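Local coordinates for putative GAF sensor protein (Burkholderia vietnamiensis, PDB 5HL6) that probably reduces free L-methionine-(R)-S-oxide within a GAF-type fold, at residues E124-L129 and V139-S144; L59-F64 and L72-F77. All coordinates share one frame; numbering follows the deposited sequence.

Overall arrangement
Two neighbouring β hairpins build most of the antiparallel sheet of this GAF domain, and each contact samples one of them. Contact 2 comes first along the chain, between strands 61-67 and 72-77; contact 1 follows, between strands 123-130 and 136-144. Their centres lie about 8 Å apart because strands 61-67 and 136-144 are adjacent in the sheet, where Asp-141 and Asp-143 meet Gly-63 and Trp-61 through the backbone. The helices 41-55 and 152-176 pack against one face; on the other, the acidic side chains of contact 1 lie beside the indole of contact 2. The two hairpins thus line one shared face, consistent with a pocket.

Contact 1 of 2, residues E124-L129 and V139-S144; sequences EIVVPL and VWDVDS
Ile-125 with Val-142 and Val-127 with Trp-140 are the hydrogen-bonded pairs of an antiparallel β hairpin of the GAF-domain sheet, set between edge strand 103-105 and strand 61-67. Each pair makes two backbone bonds of 2.8 to 2.9 Å between its N and O atoms, all nearly straight. On the apolar face, Ile-125 and Val-142 lie side by side pointing the same way, CG2 of the isoleucine 3.8 Å from CB of the valine. Val-127 brings CG2 to the edge of the Trp-140 indole, close to its plane. Met-158 and Cys-162 of helix 152-176 pack on this side.

The other face mixes apolar and acidic groups. Val-126, paired with Asp-141, crosses obliquely to Val-139, with CG1 3.6 Å from CB of Val-139, while its CG2 lies 3.4 Å from OD1 of Asp-141. Glu-124 stretches out with CG anti to the backbone N (chi1 174°), crossing Asp-141 at about a right angle, and OE1 stops 2.7 Å from Asp-141 OD1. Asp-143 runs alongside the glutamate and sets OD1 3.1 Å from Glu-124 CD, the two carboxylate planes turned 52° apart. Helix 91-99 adjoins this face through Val-92 and Cys-93. Three buried carboxylates converge on this face, consistent with the polar substrate pocket expected of the family.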
loop_
_atom_site.group_PDB
_atom_site.type_symbol
_atom_site.label_atom_id
_atom_site.label_comp_id
_atom_site.label_asym_id
_atom_site.label_seq_id
_atom_site.Cartn_x
_atom_site.Cartn_y
_atom_site.Cartn_z
ATOM N N GLU B 124 -17.472 -0.612 9.026
ATOM C CA GLU B 124 -16.679 -1.318 8.036
ATOM C C GLU B 124 -17.577 -1.684 6.867
ATOM O O GLU B 124 -18.773 -1.938 7.041
ATOM C CB GLU B 124 -16.041 -2.567 8.662
ATOM C CG GLU B 124 -15.290 -3.479 7.699
ATOM C CD GLU B 124 -14.584 -4.619 8.414
ATOM O OE1 GLU B 124 -13.648 -5.210 7.833
ATOM O OE2 GLU B 124 -14.975 -4.930 9.557
ATOM N N ILE B 125 -16.990 -1.694 5.677
ATOM C CA ILE B 125 -17.647 -2.195 4.479
ATOM C C ILE B 125 -16.657 -3.106 3.765
ATOM O O ILE B 125 -15.472 -2.757 3.622
ATOM C CB ILE B 125 -18.128 -1.049 3.566
ATOM C CG1 ILE B 125 -18.780 -1.604 2.307
ATOM C CG2 ILE B 125 -16.963 -0.125 3.170
ATOM C CD1 ILE B 125 -19.441 -0.546 1.475
ATOM N N VAL B 126 -17.123 -4.292 3.366
ATOM C CA VAL B 126 -16.303 -5.258 2.637
ATOM C C VAL B 126 -17.027 -5.653 1.359
ATOM O O VAL B 126 -18.154 -6.157 1.417
ATOM C CB VAL B 126 -15.989 -6.514 3.466
ATOM C CG1 VAL B 126 -15.066 -7.404 2.656
ATOM C CG2 VAL B 126 -15.344 -6.139 4.792
ATOM N N VAL B 127 -16.369 -5.460 0.220
ATOM C CA VAL B 127 -16.938 -5.727 -1.100
ATOM C C VAL B 127 -16.215 -6.934 -1.687
ATOM O O VAL B 127 -15.000 -6.870 -1.906
ATOM C CB VAL B 127 -16.808 -4.506 -2.026
ATOM C CG1 VAL B 127 -17.376 -4.816 -3.427
ATOM C CG2 VAL B 127 -17.506 -3.300 -1.421
ATOM N N PRO B 128 -16.904 -8.035 -1.974
ATOM C CA PRO B 128 -16.237 -9.162 -2.635
ATOM C C PRO B 128 -15.866 -8.814 -4.069
ATOM O O PRO B 128 -16.558 -8.047 -4.744
ATOM C CB PRO B 128 -17.285 -10.277 -2.580
ATOM C CG PRO B 128 -18.593 -9.545 -2.532
ATOM C CD PRO B 128 -18.330 -8.307 -1.718
ATOM N N LEU B 129 -14.750 -9.380 -4.525
ATOM C CA LEU B 129 -14.213 -9.159 -5.865
ATOM C C LEU B 129 -14.266 -10.478 -6.608
ATOM O O LEU B 129 -13.645 -11.457 -6.179
ATOM C CB LEU B 129 -12.773 -8.636 -5.805
ATOM C CG LEU B 129 -12.580 -7.379 -4.960
ATOM C CD1 LEU B 129 -11.075 -7.124 -4.683
ATOM C CD2 LEU B 129 -13.240 -6.175 -5.634
ATOM N N VAL B 139 -11.285 -9.585 -1.585
ATOM C CA VAL B 139 -12.222 -8.583 -1.094
ATOM C C VAL B 139 -11.535 -7.231 -1.008
ATOM O O VAL B 139 -10.314 -7.133 -0.879
ATOM C CB VAL B 139 -12.819 -8.940 0.282
ATOM C CG1 VAL B 139 -13.431 -10.347 0.273
ATOM C CG2 VAL B 139 -11.767 -8.782 1.375
ATOM N N TRP B 140 -12.352 -6.185 -1.087
ATOM C CA TRP B 140 -11.959 -4.813 -0.789
ATOM C C TRP B 140 -12.556 -4.446 0.562
ATOM O O TRP B 140 -13.761 -4.629 0.767
ATOM C CB TRP B 140 -12.471 -3.871 -1.886
ATOM C CG TRP B 140 -12.435 -2.414 -1.538
ATOM C CD1 TRP B 140 -13.500 -1.622 -1.237
ATOM C CD2 TRP B 140 -11.272 -1.569 -1.467
ATOM N NE1 TRP B 140 -13.081 -0.340 -0.980
ATOM C CE2 TRP B 140 -11.719 -0.279 -1.115
ATOM C CE3 TRP B 140 -9.907 -1.778 -1.668
ATOM C CZ2 TRP B 140 -10.847 0.795 -0.938
ATOM C CZ3 TRP B 140 -9.039 -0.710 -1.501
ATOM C CH2 TRP B 140 -9.516 0.564 -1.143
ATOM N N ASP B 141 -11.723 -3.955 1.486
ATOM C CA ASP B 141 -12.133 -3.710 2.873
ATOM C C ASP B 141 -11.817 -2.273 3.263
ATOM O O ASP B 141 -10.688 -1.818 3.071
ATOM C CB ASP B 141 -11.421 -4.682 3.827
ATOM C CG ASP B 141 -11.753 -4.432 5.296
ATOM O OD1 ASP B 141 -12.867 -3.963 5.618
ATOM O OD2 ASP B 141 -10.885 -4.715 6.137
ATOM N N VAL B 142 -12.802 -1.561 3.832
ATOM C CA VAL B 142 -12.613 -0.190 4.309
ATOM C C VAL B 142 -13.184 -0.068 5.710
ATOM O O VAL B 142 -14.289 -0.548 5.982
ATOM C CB VAL B 142 -13.274 0.855 3.387
ATOM C CG1 VAL B 142 -12.934 2.271 3.856
ATOM C CG2 VAL B 142 -12.813 0.671 1.955
ATOM N N ASP B 143 -12.451 0.608 6.589
ATOM C CA ASP B 143 -12.846 0.754 7.977
ATOM C C ASP B 143 -12.833 2.222 8.378
ATOM O O ASP B 143 -12.066 3.029 7.843
ATOM C CB ASP B 143 -11.917 -0.054 8.896
ATOM C CG ASP B 143 -11.950 -1.533 8.582
ATOM O OD1 ASP B 143 -12.772 -2.243 9.185
ATOM O OD2 ASP B 143 -11.181 -1.982 7.708
ATOM N N SER B 144 -13.670 2.550 9.354
ATOM C CA SER B 144 -13.761 3.882 9.926
ATOM C C SER B 144 -13.732 3.771 11.441
ATOM O O SER B 144 -14.254 2.799 11.995
ATOM C CB SER B 144 -15.060 4.574 9.492
ATOM O OG SER B 144 -15.280 5.783 10.206
#

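Contact 2 of 2, residues L59-F64 and L72-F77; sequences LNWAGF and LVVGPF. With EDO (1,2-ethanediol), chain C.
Trp-61 and Phe-77 carry the side-chain part of this hairpin contact. Their rings are nearly parallel, with 17° between the planes, but slid so far apart that they barely overlap: the six-membered ring of Trp-61 and the ring of Phe-77 have centroids 4.8 Å apart. Trp-61 CZ2, at the indole's rim, lies over one face of the Phe-77 ring, a tight 3.2 Å from Phe-77 CG. Phe-77 CB sits over the indole face, offset toward the rim, and makes a CH-pi contact 3.8 Å from the centroid of the Trp-61 six-membered ring. Phe-77 reaches this place with CG between its backbone N and carbonyl carbon (chi1 67°). At the indole's edge, near its plane, Val-74 CG2 lies 4.2 Å from Trp-61 CH2. The indole NE1 is hydrogen-bonded to Lys-80 O, beyond the hairpin, which limits the ring's rotation.

Two backbone bonds join the strands. Phe-64 N donates to Pro-76 O at 3.1 Å; Gly-75 N donates to Phe-64 O at 2.8 Å, from 40° above the carbonyl plane. Beside them, Gly-63 and Phe-77 form a non-hydrogen-bonded pair with CA atoms 3.8 Å apart, a close spacing that glycine, lacking a side chain, allows. At the far end, Leu-59 N gives a hydrogen bond of 3.1 Å to O1 of an ethanediol, probably from the crystallisation liquor, which also binds Tyr-53 O and Leu-56 O.

Across the subunit interface, Ala-50 of the second subunit packs on Phe-77 and Ile-42 of the second subunit on Pro-76. Where strand 61-67 meets strand 136-144, Asn-60 and Trp-61 both face Asp-143 in a classic beta bulge. The whole is a β hairpin of the GAF fold whose second strand turns a corner at Pro-76.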
loop_
_atom_site.group_PDB
_atom_site.type_symbol
_atom_site.label_atom_id
_atom_site.label_comp_id
_atom_site.label_asym_id
_atom_site.label_seq_id
_atom_site.Cartn_x
_atom_site.Cartn_y
_atom_site.Cartn_z
ATOM N N LEU B 59 -11.653 7.718 7.710
ATOM C CA LEU B 59 -11.245 6.346 7.436
ATOM C C LEU B 59 -9.993 6.004 8.236
ATOM O O LEU B 59 -9.158 6.871 8.509
ATOM C CB LEU B 59 -10.957 6.124 5.948
ATOM C CG LEU B 59 -12.085 6.347 4.945
ATOM C CD1 LEU B 59 -11.634 5.902 3.564
ATOM C CD2 LEU B 59 -13.330 5.584 5.382
ATOM N N ASN B 60 -9.864 4.730 8.615
ATOM C CA ASN B 60 -8.646 4.272 9.266
ATOM C C ASN B 60 -8.023 3.045 8.605
ATOM O O ASN B 60 -6.936 2.628 9.015
ATOM C CB ASN B 60 -8.896 3.987 10.760
ATOM C CG ASN B 60 -9.788 2.789 10.994
ATOM O OD1 ASN B 60 -10.903 2.723 10.490
ATOM N ND2 ASN B 60 -9.302 1.837 11.775
ATOM N N TRP B 61 -8.655 2.477 7.580
ATOM C CA TRP B 61 -8.067 1.366 6.849
ATOM C C TRP B 61 -8.765 1.270 5.506
ATOM O O TRP B 61 -9.972 1.503 5.423
ATOM C CB TRP B 61 -8.225 0.043 7.610
ATOM C CG TRP B 61 -7.126 -0.966 7.361
ATOM C CD1 TRP B 61 -5.959 -1.088 8.066
ATOM C CD2 TRP B 61 -7.105 -2.009 6.369
ATOM N NE1 TRP B 61 -5.214 -2.129 7.573
ATOM C CE2 TRP B 61 -5.892 -2.710 6.531
ATOM C CE3 TRP B 61 -7.995 -2.419 5.365
ATOM C CZ2 TRP B 61 -5.553 -3.808 5.743
ATOM C CZ3 TRP B 61 -7.647 -3.505 4.562
ATOM C CH2 TRP B 61 -6.434 -4.181 4.752
ATOM N N ALA B 62 -8.008 0.919 4.468
ATOM C CA ALA B 62 -8.603 0.674 3.156
ATOM C C ALA B 62 -7.617 -0.132 2.321
ATOM O O ALA B 62 -6.488 0.319 2.090
ATOM C CB ALA B 62 -8.967 1.991 2.470
ATOM N N GLY B 63 -8.031 -1.316 1.882
ATOM C CA GLY B 63 -7.120 -2.166 1.137
ATOM C C GLY B 63 -7.754 -3.487 0.752
ATOM O O GLY B 63 -8.939 -3.738 1.004
ATOM N N PHE B 64 -6.920 -4.339 0.157
ATOM C CA PHE B 64 -7.328 -5.597 -0.453
ATOM C C PHE B 64 -6.894 -6.795 0.381
ATOM O O PHE B 64 -5.824 -6.787 0.988
ATOM C CB PHE B 64 -6.690 -5.749 -1.841
ATOM C CG PHE B 64 -7.171 -4.751 -2.847
ATOM C CD1 PHE B 64 -8.293 -5.017 -3.618
ATOM C CD2 PHE B 64 -6.490 -3.562 -3.041
ATOM C CE1 PHE B 64 -8.748 -4.107 -4.559
ATOM C CE2 PHE B 64 -6.921 -2.650 -3.991
ATOM C CZ PHE B 64 -8.063 -2.924 -4.749
ATOM N N LEU B 72 -8.005 -15.959 2.256
ATOM C CA LEU B 72 -7.607 -14.581 1.972
ATOM C C LEU B 72 -6.224 -14.267 2.545
ATOM O O LEU B 72 -5.871 -14.712 3.646
ATOM C CB LEU B 72 -8.636 -13.607 2.551
ATOM C CG LEU B 72 -10.054 -13.713 1.986
ATOM C CD1 LEU B 72 -11.000 -12.817 2.762
ATOM C CD2 LEU B 72 -10.012 -13.278 0.537
ATOM N N VAL B 73 -5.447 -13.489 1.785
ATOM C CA VAL B 73 -4.100 -13.055 2.157
ATOM C C VAL B 73 -4.014 -11.561 1.872
ATOM O O VAL B 73 -4.401 -11.117 0.786
ATOM C CB VAL B 73 -3.007 -13.807 1.369
ATOM C CG1 VAL B 73 -1.615 -13.414 1.890
ATOM C CG2 VAL B 73 -3.211 -15.332 1.430
ATOM N N VAL B 74 -3.536 -10.779 2.848
ATOM C CA VAL B 74 -3.614 -9.329 2.707
ATOM C C VAL B 74 -2.752 -8.880 1.532
ATOM O O VAL B 74 -1.657 -9.411 1.300
ATOM C CB VAL B 74 -3.198 -8.624 4.010
ATOM C CG1 VAL B 74 -1.676 -8.722 4.249
ATOM C CG2 VAL B 74 -3.640 -7.165 3.985
ATOM N N GLY B 75 -3.267 -7.914 0.767
ATOM C CA GLY B 75 -2.538 -7.288 -0.325
ATOM C C GLY B 75 -2.177 -5.865 0.051
ATOM O O GLY B 75 -2.053 -5.552 1.236
ATOM N N PRO B 76 -1.993 -4.970 -0.931
ATOM C CA PRO B 76 -1.710 -3.568 -0.592
ATOM C C PRO B 76 -2.841 -2.964 0.227
ATOM O O PRO B 76 -4.016 -3.268 0.006
ATOM C CB PRO B 76 -1.587 -2.878 -1.961
ATOM C CG PRO B 76 -1.290 -3.978 -2.938
ATOM C CD PRO B 76 -2.047 -5.183 -2.393
ATOM N N PHE B 77 -2.480 -2.086 1.167
ATOM C CA PHE B 77 -3.480 -1.396 1.980
ATOM C C PHE B 77 -2.881 -0.132 2.587
ATOM O O PHE B 77 -1.663 -0.008 2.727
ATOM C CB PHE B 77 -4.019 -2.312 3.087
ATOM C CG PHE B 77 -2.993 -2.660 4.147
ATOM C CD1 PHE B 77 -2.787 -1.826 5.241
ATOM C CD2 PHE B 77 -2.237 -3.819 4.047
ATOM C CE1 PHE B 77 -1.846 -2.142 6.226
ATOM C CE2 PHE B 77 -1.286 -4.133 5.016
ATOM C CZ PHE B 77 -1.095 -3.291 6.109
HETATM C C1 EDO C . -8.218 8.863 5.891
HETATM O O1 EDO C . -9.547 9.343 6.150
HETATM C C2 EDO C . -7.368 9.974 5.279
HETATM O O2 EDO C . -8.032 10.483 4.114
#